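PDB 2OPA: probable tautomerase ywhB from Bacillus subtilis, which belongs to the tautomerase enzymes of the MIF clan, small proteins whose subunits assemble into a symmetric oligomer. Local coordinates for residues A[6-11]-A[45-50]. Sequence-based numbering, arbitrary orientation.
With FHC (2-fluoro-3-(4-hydroxyphenyl)-2E-propeneoate), chain C.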
loop_
_atom_site.group_PDB
_atom_site.type_symbol
_atom_site.label_atom_id
_atom_site.label_comp_id
_atom_site.label_asym_id
_atom_site.label_seq_id
_atom_site.Cartn_x
_atom_site.Cartn_y
_atom_site.Cartn_z
ATOM N N LYS A 6 2.648 -10.270 -0.636
ATOM C CA LYS A 6 1.403 -10.489 0.079
ATOM C C LYS A 6 0.905 -11.891 -0.270
ATOM O O LYS A 6 0.633 -12.197 -1.431
ATOM C CB LYS A 6 0.382 -9.418 -0.321
ATOM C CG LYS A 6 -0.975 -9.571 0.349
ATOM C CD LYS A 6 -1.959 -8.484 -0.077
ATOM C CE LYS A 6 -1.590 -7.137 0.509
ATOM N NZ LYS A 6 -1.579 -7.177 2.004
ATOM N N MET A 7 0.815 -12.753 0.736
ATOM C CA MET A 7 0.366 -14.128 0.531
ATOM C C MET A 7 -0.439 -14.623 1.719
ATOM O O MET A 7 -0.402 -14.026 2.789
ATOM C CB MET A 7 1.567 -15.055 0.320
ATOM C CG MET A 7 2.573 -15.020 1.454
ATOM S SD MET A 7 4.018 -16.049 1.154
ATOM C CE MET A 7 4.828 -15.973 2.750
ATOM N N LEU A 8 -1.159 -15.721 1.520
ATOM C CA LEU A 8 -1.978 -16.320 2.565
ATOM C C LEU A 8 -1.159 -16.922 3.694
ATOM O O LEU A 8 -0.016 -17.335 3.503
ATOM C CB LEU A 8 -2.871 -17.425 1.981
ATOM C CG LEU A 8 -4.058 -17.017 1.102
ATOM C CD1 LEU A 8 -4.703 -18.260 0.518
ATOM C CD2 LEU A 8 -5.075 -16.230 1.925
ATOM N N GLU A 9 -1.756 -16.967 4.879
ATOM C CA GLU A 9 -1.111 -17.582 6.033
ATOM C C GLU A 9 -0.947 -19.053 5.651
ATOM O O GLU A 9 -1.675 -19.559 4.791
ATOM C CB GLU A 9 -2.012 -17.496 7.265
ATOM C CG GLU A 9 -2.369 -16.086 7.701
ATOM C CD GLU A 9 -3.374 -16.068 8.845
ATOM O OE1 GLU A 9 -4.375 -16.814 8.758
ATOM O OE2 GLU A 9 -3.175 -15.302 9.815
ATOM N N GLY A 10 0.002 -19.744 6.276
ATOM C CA GLY A 10 0.184 -21.149 5.959
ATOM C C GLY A 10 1.596 -21.577 5.604
ATOM O O GLY A 10 1.887 -22.775 5.562
ATOM N N ARG A 11 2.473 -20.614 5.338
ATOM C CA ARG A 11 3.849 -20.933 4.998
ATOM C C ARG A 11 4.706 -21.091 6.248
ATOM O O ARG A 11 4.466 -20.442 7.269
ATOM C CB ARG A 11 4.450 -19.849 4.094
ATOM C CG ARG A 11 4.179 -20.042 2.608
ATOM C CD ARG A 11 2.753 -19.731 2.214
ATOM N NE ARG A 11 2.505 -20.060 0.810
ATOM C CZ ARG A 11 1.488 -19.593 0.088
ATOM N NH1 ARG A 11 0.611 -18.764 0.636
ATOM N NH2 ARG A 11 1.345 -19.959 -1.182
ATOM N N MET A 45 -2.017 -12.784 4.604
ATOM C CA MET A 45 -3.449 -12.569 4.489
ATOM C C MET A 45 -4.233 -13.709 5.122
ATOM O O MET A 45 -3.815 -14.865 5.085
ATOM C CB MET A 45 -3.860 -12.484 3.023
ATOM C CG MET A 45 -3.250 -11.362 2.228
ATOM S SD MET A 45 -3.914 -11.419 0.545
ATOM C CE MET A 45 -3.017 -12.802 -0.157
ATOM N N ARG A 46 -5.383 -13.370 5.687
ATOM C CA ARG A 46 -6.274 -14.350 6.282
ATOM C C ARG A 46 -7.304 -14.711 5.206
ATOM O O ARG A 46 -7.726 -13.843 4.434
ATOM C CB ARG A 46 -6.969 -13.735 7.490
ATOM C CG ARG A 46 -6.061 -13.548 8.690
ATOM C CD ARG A 46 -6.726 -12.719 9.771
ATOM N NE ARG A 46 -8.102 -13.134 10.025
ATOM C CZ ARG A 46 -8.806 -12.776 11.098
ATOM N NH1 ARG A 46 -10.058 -13.191 11.246
ATOM N NH2 ARG A 46 -8.250 -12.019 12.036
ATOM N N LYS A 47 -7.706 -15.982 5.145
ATOM C CA LYS A 47 -8.694 -16.415 4.150
ATOM C C LYS A 47 -10.024 -15.671 4.248
ATOM O O LYS A 47 -10.713 -15.493 3.244
ATOM C CB LYS A 47 -8.952 -17.916 4.259
ATOM C CG LYS A 47 -7.748 -18.751 3.890
ATOM C CD LYS A 47 -7.991 -20.229 4.122
ATOM C CE LYS A 47 -9.016 -20.785 3.156
ATOM N NZ LYS A 47 -9.198 -22.253 3.337
ATOM N N ASP A 48 -10.395 -15.236 5.447
ATOM C CA ASP A 48 -11.645 -14.507 5.610
ATOM C C ASP A 48 -11.496 -13.015 5.294
ATOM O O ASP A 48 -12.435 -12.246 5.472
ATOM C CB ASP A 48 -12.201 -14.699 7.028
ATOM C CG ASP A 48 -11.208 -14.301 8.104
ATOM O OD1 ASP A 48 -10.055 -13.981 7.764
ATOM O OD2 ASP A 48 -11.576 -14.319 9.293
ATOM N N HIS A 49 -10.318 -12.615 4.823
ATOM C CA HIS A 49 -10.044 -11.221 4.462
ATOM C C HIS A 49 -9.567 -11.145 3.013
ATOM O O HIS A 49 -9.045 -10.122 2.559
ATOM C CB HIS A 49 -8.965 -10.623 5.379
ATOM C CG HIS A 49 -9.448 -10.302 6.758
ATOM N ND1 HIS A 49 -8.620 -9.802 7.739
ATOM C CD2 HIS A 49 -10.674 -10.410 7.323
ATOM C CE1 HIS A 49 -9.315 -9.617 8.846
ATOM N NE2 HIS A 49 -10.562 -9.977 8.619
ATOM N N TYR A 50 -9.750 -12.239 2.288
ATOM C CA TYR A 50 -9.326 -12.302 0.905
ATOM C C TYR A 50 -10.423 -12.936 0.050
ATOM O O TYR A 50 -10.917 -14.025 0.348
ATOM C CB TYR A 50 -8.024 -13.104 0.818
ATOM C CG TYR A 50 -7.513 -13.316 -0.580
ATOM C CD1 TYR A 50 -7.328 -12.243 -1.452
ATOM C CD2 TYR A 50 -7.176 -14.592 -1.025
ATOM C CE1 TYR A 50 -6.816 -12.435 -2.733
ATOM C CE2 TYR A 50 -6.664 -14.795 -2.297
ATOM C CZ TYR A 50 -6.486 -13.713 -3.148
ATOM O OH TYR A 50 -5.980 -13.925 -4.411
HETATM C C1 FHC C . -4.094 -17.573 -3.940
HETATM C C7 FHC C . -3.251 -16.502 -3.370
HETATM C C8 FHC C . -2.124 -16.398 -2.608
HETATM C C9 FHC C . -1.237 -17.433 -2.017
HETATM O O3 FHC C . -1.532 -18.720 -2.228
HETATM O O2 FHC C . -0.266 -17.144 -1.357
HETATM F F1 FHC C . -1.716 -15.135 -2.324
HETATM C C6 FHC C . -5.237 -17.187 -4.711
HETATM C C5 FHC C . -6.066 -18.173 -5.270
HETATM C C4 FHC C . -5.811 -19.546 -5.096
HETATM O O1 FHC C . -6.637 -20.486 -5.655
HETATM C C3 FHC C . -4.681 -19.952 -4.334
HETATM C C2 FHC C . -3.846 -18.975 -3.771
HETATM O O HOH W 1 -6.226 -17.814 6.850
#
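Lys6 sends CG anti to its backbone N (chi1 179°), against the Met45 side chain, whose own CG stands anti to the carbonyl carbon (chi1 -61°). The two side chains cross at about a right angle, Lys6 CG lying 3.5 Å from Met45 SD, and a bend at chi3 (-76°) turns Met45 CE toward the fluorine of FHC, with 3.4 Å between CE and F1. Met45 N donates to Met7 O at 2.7 Å and Glu9 N to Met45 O at 2.9 Å, a parallel bridge in which Leu8 and Met45 face the same side of the sheet. Leu8 CD2 reaches Tyr50 CD2 at 4.0 Å. The edge of the Tyr50 ring meets FHC C6. At the carboxylate of FHC, Arg11 NH1 holds FHC O2 at 2.7 Å, and weak bonds come from Leu8 N and Arg11 NH2; the same NH1 bonds Leu8 O at 3.3 Å, tying the guanidinium to the strand end. Lys6, Met7, Leu8, Arg11, Met45 and Tyr50 together line the FHC pocket. At the exposed border the Glu9 and Arg46 side chains run alongside each other, yet Arg46 pairs side-on with Asp48, while a water links Glu9 OE1 to Lys47 N. Lys6 NZ forms a salt bridge with Glu43, and Tyr50 OH is hydrogen-bonded to Tyr2 of a third subunit. Helix 13-31 makes the crossover between parallel strands 2-8 and 39-45, a beta-alpha-beta unit whose strand ends meet here beside the loop leading to strand 50-52; Lys6 and Tyr50 each pair in an antiparallel ladder with a different neighbouring subunit.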